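Local structure of kinectin 1 (Kinesin receptor) (Legionella pneumophila, 4MU6) at residues A[11-16]-A[51-56]; A[30-35]-A[265-270]. The protein is an effector protein of unknown molecular function, modelled here through its elongated, all-helical N-terminal coiled-coil domain. All coordinates share one frame; numbering follows the deposited sequence.

Interaction 1 (A[11-16]-A[51-56]); sequences EELVTE and ATLLKS
Leu13 of helix 10-22 pushes its isobutyl fork at two consecutive residues of helix 43-105, Thr52 and Leu53. Its CD1 meets Thr52 alone, 4.0 Å from Thr52 CG2, the two side chains reaching toward each other tip to tip, methyl against methyl. Its CD2 lies between that threonine methyl and the end of Leu53: it is 4.0 Å from Leu53 CD2 and comes equally near Leu53 CG, but these two leucines meet at a slant and not head-on. With CG anti to the backbone N (chi1 178°) and chi2 at 60°, both methyls of Leu13 end up facing helix 43-105.

Thr52 shows its methyl to the leucine and turns its hydroxyl another way: with OG1 beside the backbone N (chi1 -69°), that oxygen makes a weak hydrogen bond to Ser48 O, one turn back on the same helix. Leu53 leaves its helix at an angle to the partner, and only the end of its chain swings in. No hydrogen bond crosses between 11-16 and 51-56, so the contact is purely apolar and small, about 110 Å² counting both sides. The carbonyl of Thr52 is gripped within its own helix by two donors from opposite faces of its plane, Ser56 N and Ser56 OG, the hydroxyl at 3.1 Å from Thr52 O.

Cys8, in the loop leading into helix 10-22, touches both Leu13 and Leu53. Helix 227-273 touches both segments, with Ile252 on Leu53 and Ala255 and Ile258 on Val14, next to Leu13 in sequence, so that the short N-terminal helix is held against two long ones.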
loop_
_atom_site.group_PDB
_atom_site.type_symbol
_atom_site.label_atom_id
_atom_site.label_comp_id
_atom_site.label_asym_id
_atom_site.label_seq_id
_atom_site.Cartn_x
_atom_site.Cartn_y
_atom_site.Cartn_z
ATOM N N GLU A 11 -12.055 31.093 -12.875
ATOM C CA GLU A 11 -12.417 32.492 -13.080
ATOM C C GLU A 11 -12.860 33.129 -11.770
ATOM O O GLU A 11 -12.464 34.248 -11.432
ATOM C CB GLU A 11 -13.532 32.608 -14.121
ATOM C CG GLU A 11 -13.925 34.033 -14.435
ATOM C CD GLU A 11 -14.848 34.139 -15.642
ATOM O OE1 GLU A 11 -14.629 33.408 -16.641
ATOM O OE2 GLU A 11 -15.795 34.955 -15.589
ATOM N N GLU A 12 -13.682 32.405 -11.027
ATOM C CA GLU A 12 -14.167 32.888 -9.743
ATOM C C GLU A 12 -13.031 33.013 -8.715
ATOM O O GLU A 12 -13.052 33.898 -7.861
ATOM C CB GLU A 12 -15.252 31.947 -9.242
ATOM C CG GLU A 12 -16.033 32.439 -8.062
ATOM C CD GLU A 12 -17.100 31.447 -7.661
ATOM O OE1 GLU A 12 -17.502 30.636 -8.524
ATOM O OE2 GLU A 12 -17.525 31.464 -6.485
ATOM N N LEU A 13 -12.036 32.136 -8.801
ATOM C CA LEU A 13 -10.907 32.207 -7.871
ATOM C C LEU A 13 -10.058 33.449 -8.133
ATOM O O LEU A 13 -9.731 34.201 -7.211
ATOM C CB LEU A 13 -10.039 30.950 -7.949
ATOM C CG LEU A 13 -8.799 30.939 -7.042
ATOM C CD1 LEU A 13 -9.207 31.054 -5.598
ATOM C CD2 LEU A 13 -7.992 29.676 -7.245
ATOM N N VAL A 14 -9.701 33.659 -9.395
ATOM C CA VAL A 14 -8.889 34.814 -9.763
ATOM C C VAL A 14 -9.612 36.110 -9.398
ATOM O O VAL A 14 -9.003 37.046 -8.870
ATOM C CB VAL A 14 -8.525 34.781 -11.260
ATOM C CG1 VAL A 14 -7.670 35.980 -11.644
ATOM C CG2 VAL A 14 -7.784 33.471 -11.581
ATOM N N THR A 15 -10.919 36.134 -9.632
ATOM C CA THR A 15 -11.727 37.311 -9.343
ATOM C C THR A 15 -11.695 37.639 -7.857
ATOM O O THR A 15 -11.535 38.801 -7.469
ATOM C CB THR A 15 -13.190 37.109 -9.774
ATOM O OG1 THR A 15 -13.248 36.945 -11.193
ATOM C CG2 THR A 15 -14.029 38.312 -9.385
ATOM N N GLU A 16 -11.849 36.606 -7.037
ATOM C CA GLU A 16 -11.832 36.780 -5.595
ATOM C C GLU A 16 -10.502 37.382 -5.179
ATOM O O GLU A 16 -10.454 38.294 -4.357
ATOM C CB GLU A 16 -12.057 35.449 -4.890
ATOM C CG GLU A 16 -12.188 35.563 -3.375
ATOM C CD GLU A 16 -12.076 34.210 -2.666
ATOM O OE1 GLU A 16 -12.911 33.929 -1.779
ATOM O OE2 GLU A 16 -11.149 33.430 -2.989
ATOM N N ALA A 51 -0.618 30.246 -4.684
ATOM C CA ALA A 51 -0.480 29.644 -3.347
ATOM C C ALA A 51 -1.750 28.899 -2.955
ATOM O O ALA A 51 -1.686 27.776 -2.431
ATOM C CB ALA A 51 -0.095 30.705 -2.262
ATOM N N THR A 52 -2.901 29.516 -3.225
ATOM C CA THR A 52 -4.185 28.849 -3.017
ATOM C C THR A 52 -4.279 27.537 -3.802
ATOM O O THR A 52 -4.749 26.524 -3.283
ATOM C CB THR A 52 -5.364 29.744 -3.412
ATOM O OG1 THR A 52 -5.471 30.835 -2.489
ATOM C CG2 THR A 52 -6.678 28.942 -3.415
ATOM N N LEU A 53 -3.851 27.544 -5.058
ATOM C CA LEU A 53 -3.945 26.316 -5.859
ATOM C C LEU A 53 -3.027 25.214 -5.332
ATOM O O LEU A 53 -3.391 24.028 -5.332
ATOM C CB LEU A 53 -3.682 26.596 -7.342
ATOM C CG LEU A 53 -4.842 27.326 -8.027
ATOM C CD1 LEU A 53 -4.417 27.900 -9.359
ATOM C CD2 LEU A 53 -6.004 26.363 -8.205
ATOM N N LEU A 54 -1.847 25.603 -4.866
ATOM C CA LEU A 54 -0.887 24.631 -4.352
ATOM C C LEU A 54 -1.389 23.999 -3.066
ATOM O O LEU A 54 -1.233 22.777 -2.868
ATOM C CB LEU A 54 0.473 25.283 -4.122
ATOM C CG LEU A 54 1.178 25.684 -5.411
ATOM C CD1 LEU A 54 2.336 26.585 -5.075
ATOM C CD2 LEU A 54 1.643 24.442 -6.178
ATOM N N LYS A 55 -1.977 24.829 -2.198
ATOM C CA LYS A 55 -2.565 24.341 -0.957
ATOM C C LYS A 55 -3.698 23.379 -1.248
ATOM O O LYS A 55 -3.815 22.342 -0.596
ATOM C CB LYS A 55 -3.072 25.472 -0.085
ATOM C CG LYS A 55 -1.998 26.233 0.691
ATOM C CD LYS A 55 -2.587 27.506 1.328
ATOM C CE LYS A 55 -1.553 28.309 2.128
ATOM N NZ LYS A 55 -0.604 29.101 1.294
ATOM N N SER A 56 -4.529 23.734 -2.222
ATOM C CA SER A 56 -5.620 22.874 -2.682
ATOM C C SER A 56 -5.109 21.538 -3.241
ATOM O O SER A 56 -5.672 20.475 -2.958
ATOM C CB SER A 56 -6.439 23.596 -3.754
ATOM O OG SER A 56 -7.184 24.655 -3.186
#

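Interaction 2 (A[30-35]-A[265-270]); sequences SGLKDL and EELQKY
Short helix 29-38 docks here on the C-terminal part of long helix 227-273, within a bundle of helices at one end of the elongated coiled-coil domain. Leu32 makes the contact from its side, facing Leu267 and Tyr270, which sit three residues apart and so about one turn from each other on the long helix. The two methyls of Leu32 divide the work. CD2 meets Leu267 CD1 at 4.0 Å, while CD1 comes to 4.3 Å from Tyr270 CE2, approaching the ring at an oblique angle.

The two leucines use different torsions to meet. Leu32 has CG trans to its carbonyl carbon (chi1 -73°), whereas Leu267 has CG trans to its backbone N (chi1 173°), and their side chains pass each other on a slant. All three residues are buried, and what passes between 30-35 and 265-270 is apolar contact alone, with no hydrogen bond. The polar end of the tyrosine is nevertheless provided for: Tyr270 OH hydrogen-bonds to Asp24 O, tying the ring to the connection that leads from helix 10-22 toward helix 29-38.

Away from Leu32, the long helix carries a salt bridge along its own flank, Lys269 NZ to Glu266 OE2 at 2.9 Å. The ammonium meets that oxygen on its syn side, 17° out of the carboxylate plane, with a second, weak bond to OE1.

Other helices close round the leucines and the ring. Helix 280-294 brings Leu286 onto Leu32 and Ile290 onto Leu267, Leu27, in the loop before helix 29-38, touches both Leu32 and Tyr270, and helix 10-22 lays Leu22 against the tyrosine.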
loop_
_atom_site.group_PDB
_atom_site.type_symbol
_atom_site.label_atom_id
_atom_site.label_comp_id
_atom_site.label_asym_id
_atom_site.label_seq_id
_atom_site.Cartn_x
_atom_site.Cartn_y
_atom_site.Cartn_z
ATOM N N SER A 30 1.188 55.688 -10.132
ATOM C CA SER A 30 2.289 55.100 -10.908
ATOM C C SER A 30 2.318 53.578 -10.788
ATOM O O SER A 30 2.655 52.878 -11.747
ATOM C CB SER A 30 3.646 55.728 -10.553
ATOM O OG SER A 30 3.877 55.717 -9.159
ATOM N N GLY A 31 1.944 53.066 -9.620
ATOM C CA GLY A 31 1.774 51.636 -9.455
ATOM C C GLY A 31 0.754 51.075 -10.436
ATOM O O GLY A 31 1.039 50.146 -11.202
ATOM N N LEU A 32 -0.443 51.645 -10.416
ATOM C CA LEU A 32 -1.524 51.129 -11.236
ATOM C C LEU A 32 -1.227 51.314 -12.723
ATOM O O LEU A 32 -1.488 50.412 -13.526
ATOM C CB LEU A 32 -2.854 51.757 -10.825
ATOM C CG LEU A 32 -3.341 51.192 -9.485
ATOM C CD1 LEU A 32 -4.506 51.988 -8.929
ATOM C CD2 LEU A 32 -3.726 49.727 -9.644
ATOM N N LYS A 33 -0.636 52.455 -13.069
ATOM C CA LYS A 33 -0.243 52.748 -14.444
ATOM C C LYS A 33 0.668 51.663 -15.036
ATOM O O LYS A 33 0.465 51.212 -16.163
ATOM C CB LYS A 33 0.456 54.106 -14.514
ATOM C CG LYS A 33 0.622 54.652 -15.921
ATOM C CD LYS A 33 1.851 55.533 -16.008
ATOM C CE LYS A 33 3.083 54.731 -15.627
ATOM N NZ LYS A 33 4.308 55.560 -15.504
ATOM N N ASP A 34 1.673 51.236 -14.280
ATOM C CA ASP A 34 2.580 50.203 -14.786
ATOM C C ASP A 34 1.876 48.855 -14.911
ATOM O O ASP A 34 2.097 48.108 -15.870
ATOM C CB ASP A 34 3.840 50.090 -13.913
ATOM C CG ASP A 34 4.879 51.151 -14.251
ATOM O OD1 ASP A 34 4.929 51.583 -15.425
ATOM O OD2 ASP A 34 5.634 51.572 -13.350
ATOM N N LEU A 35 1.007 48.550 -13.956
ATOM C CA LEU A 35 0.285 47.292 -14.027
ATOM C C LEU A 35 -0.597 47.259 -15.277
ATOM O O LEU A 35 -0.636 46.245 -15.968
ATOM C CB LEU A 35 -0.511 47.021 -12.743
ATOM C CG LEU A 35 0.329 46.723 -11.491
ATOM C CD1 LEU A 35 -0.552 46.672 -10.274
ATOM C CD2 LEU A 35 1.098 45.399 -11.621
ATOM N N GLU A 265 -10.946 44.824 -15.930
ATOM C CA GLU A 265 -12.382 44.955 -15.645
ATOM C C GLU A 265 -12.651 45.422 -14.219
ATOM O O GLU A 265 -13.460 46.329 -13.978
ATOM C CB GLU A 265 -13.100 43.611 -15.855
ATOM C CG GLU A 265 -13.243 43.168 -17.300
ATOM C CD GLU A 265 -14.326 43.934 -18.047
ATOM O OE1 GLU A 265 -15.189 44.544 -17.379
ATOM O OE2 GLU A 265 -14.313 43.927 -19.301
ATOM N N GLU A 266 -11.987 44.789 -13.261
ATOM C CA GLU A 266 -12.251 45.108 -11.869
ATOM C C GLU A 266 -11.674 46.456 -11.490
ATOM O O GLU A 266 -12.150 47.092 -10.567
ATOM C CB GLU A 266 -11.708 44.021 -10.944
ATOM C CG GLU A 266 -12.546 42.760 -10.946
ATOM C CD GLU A 266 -13.953 43.009 -10.445
ATOM O OE1 GLU A 266 -14.115 43.867 -9.552
ATOM O OE2 GLU A 266 -14.894 42.355 -10.949
ATOM N N LEU A 267 -10.637 46.878 -12.201
ATOM C CA LEU A 267 -9.940 48.100 -11.857
ATOM C C LEU A 267 -10.829 49.265 -12.239
ATOM O O LEU A 267 -10.897 50.272 -11.523
ATOM C CB LEU A 267 -8.625 48.190 -12.618
ATOM C CG LEU A 267 -7.887 49.517 -12.456
ATOM C CD1 LEU A 267 -7.481 49.700 -10.994
ATOM C CD2 LEU A 267 -6.674 49.570 -13.369
ATOM N N GLN A 268 -11.508 49.104 -13.372
ATOM C CA GLN A 268 -12.465 50.086 -13.855
ATOM C C GLN A 268 -13.517 50.309 -12.766
ATOM O O GLN A 268 -13.807 51.456 -12.400
ATOM C CB GLN A 268 -13.090 49.617 -15.175
ATOM C CG GLN A 268 -13.960 50.646 -15.882
ATOM C CD GLN A 268 -13.157 51.734 -16.597
ATOM O OE1 GLN A 268 -12.671 52.678 -15.970
ATOM N NE2 GLN A 268 -13.030 51.607 -17.919
ATOM N N LYS A 269 -14.046 49.215 -12.214
ATOM C CA LYS A 269 -15.035 49.303 -11.136
ATOM C C LYS A 269 -14.476 50.033 -9.928
ATOM O O LYS A 269 -15.111 50.935 -9.394
ATOM C CB LYS A 269 -15.538 47.918 -10.730
ATOM C CG LYS A 269 -16.308 47.206 -11.829
ATOM C CD LYS A 269 -16.338 45.701 -11.636
ATOM C CE LYS A 269 -17.280 45.277 -10.515
ATOM N NZ LYS A 269 -17.264 43.791 -10.274
ATOM N N TYR A 270 -13.287 49.628 -9.502
ATOM C CA TYR A 270 -12.562 50.282 -8.420
ATOM C C TYR A 270 -12.401 51.781 -8.669
ATOM O O TYR A 270 -12.508 52.593 -7.742
ATOM C CB TYR A 270 -11.192 49.629 -8.311
ATOM C CG TYR A 270 -10.210 50.257 -7.365
ATOM C CD1 TYR A 270 -10.160 49.866 -6.031
ATOM C CD2 TYR A 270 -9.278 51.192 -7.811
ATOM C CE1 TYR A 270 -9.233 50.411 -5.159
ATOM C CE2 TYR A 270 -8.344 51.743 -6.943
ATOM C CZ TYR A 270 -8.328 51.340 -5.616
ATOM O OH TYR A 270 -7.407 51.861 -4.732
#

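Overall arrangement
Both contacts are small, apolar helix-to-helix meetings without a hydrogen bond across, and they lie on the same side of the chain's centre with their own centres about 20 Å apart. Interaction 1 is partly buried and joins segments 35 residues apart; interaction 2 is wholly buried and brings together segments 230 residues apart. The first is made by aliphatic groups alone, from two leucines and the methyl of a threonine, whereas the second adds an aromatic ring whose hydroxyl is bonded to a loop. Helices 10-22, 29-38 and 43-105 follow one another in the chain, and helix 227-273 links the two places, flanking interaction 1 and supplying one partner of interaction 2.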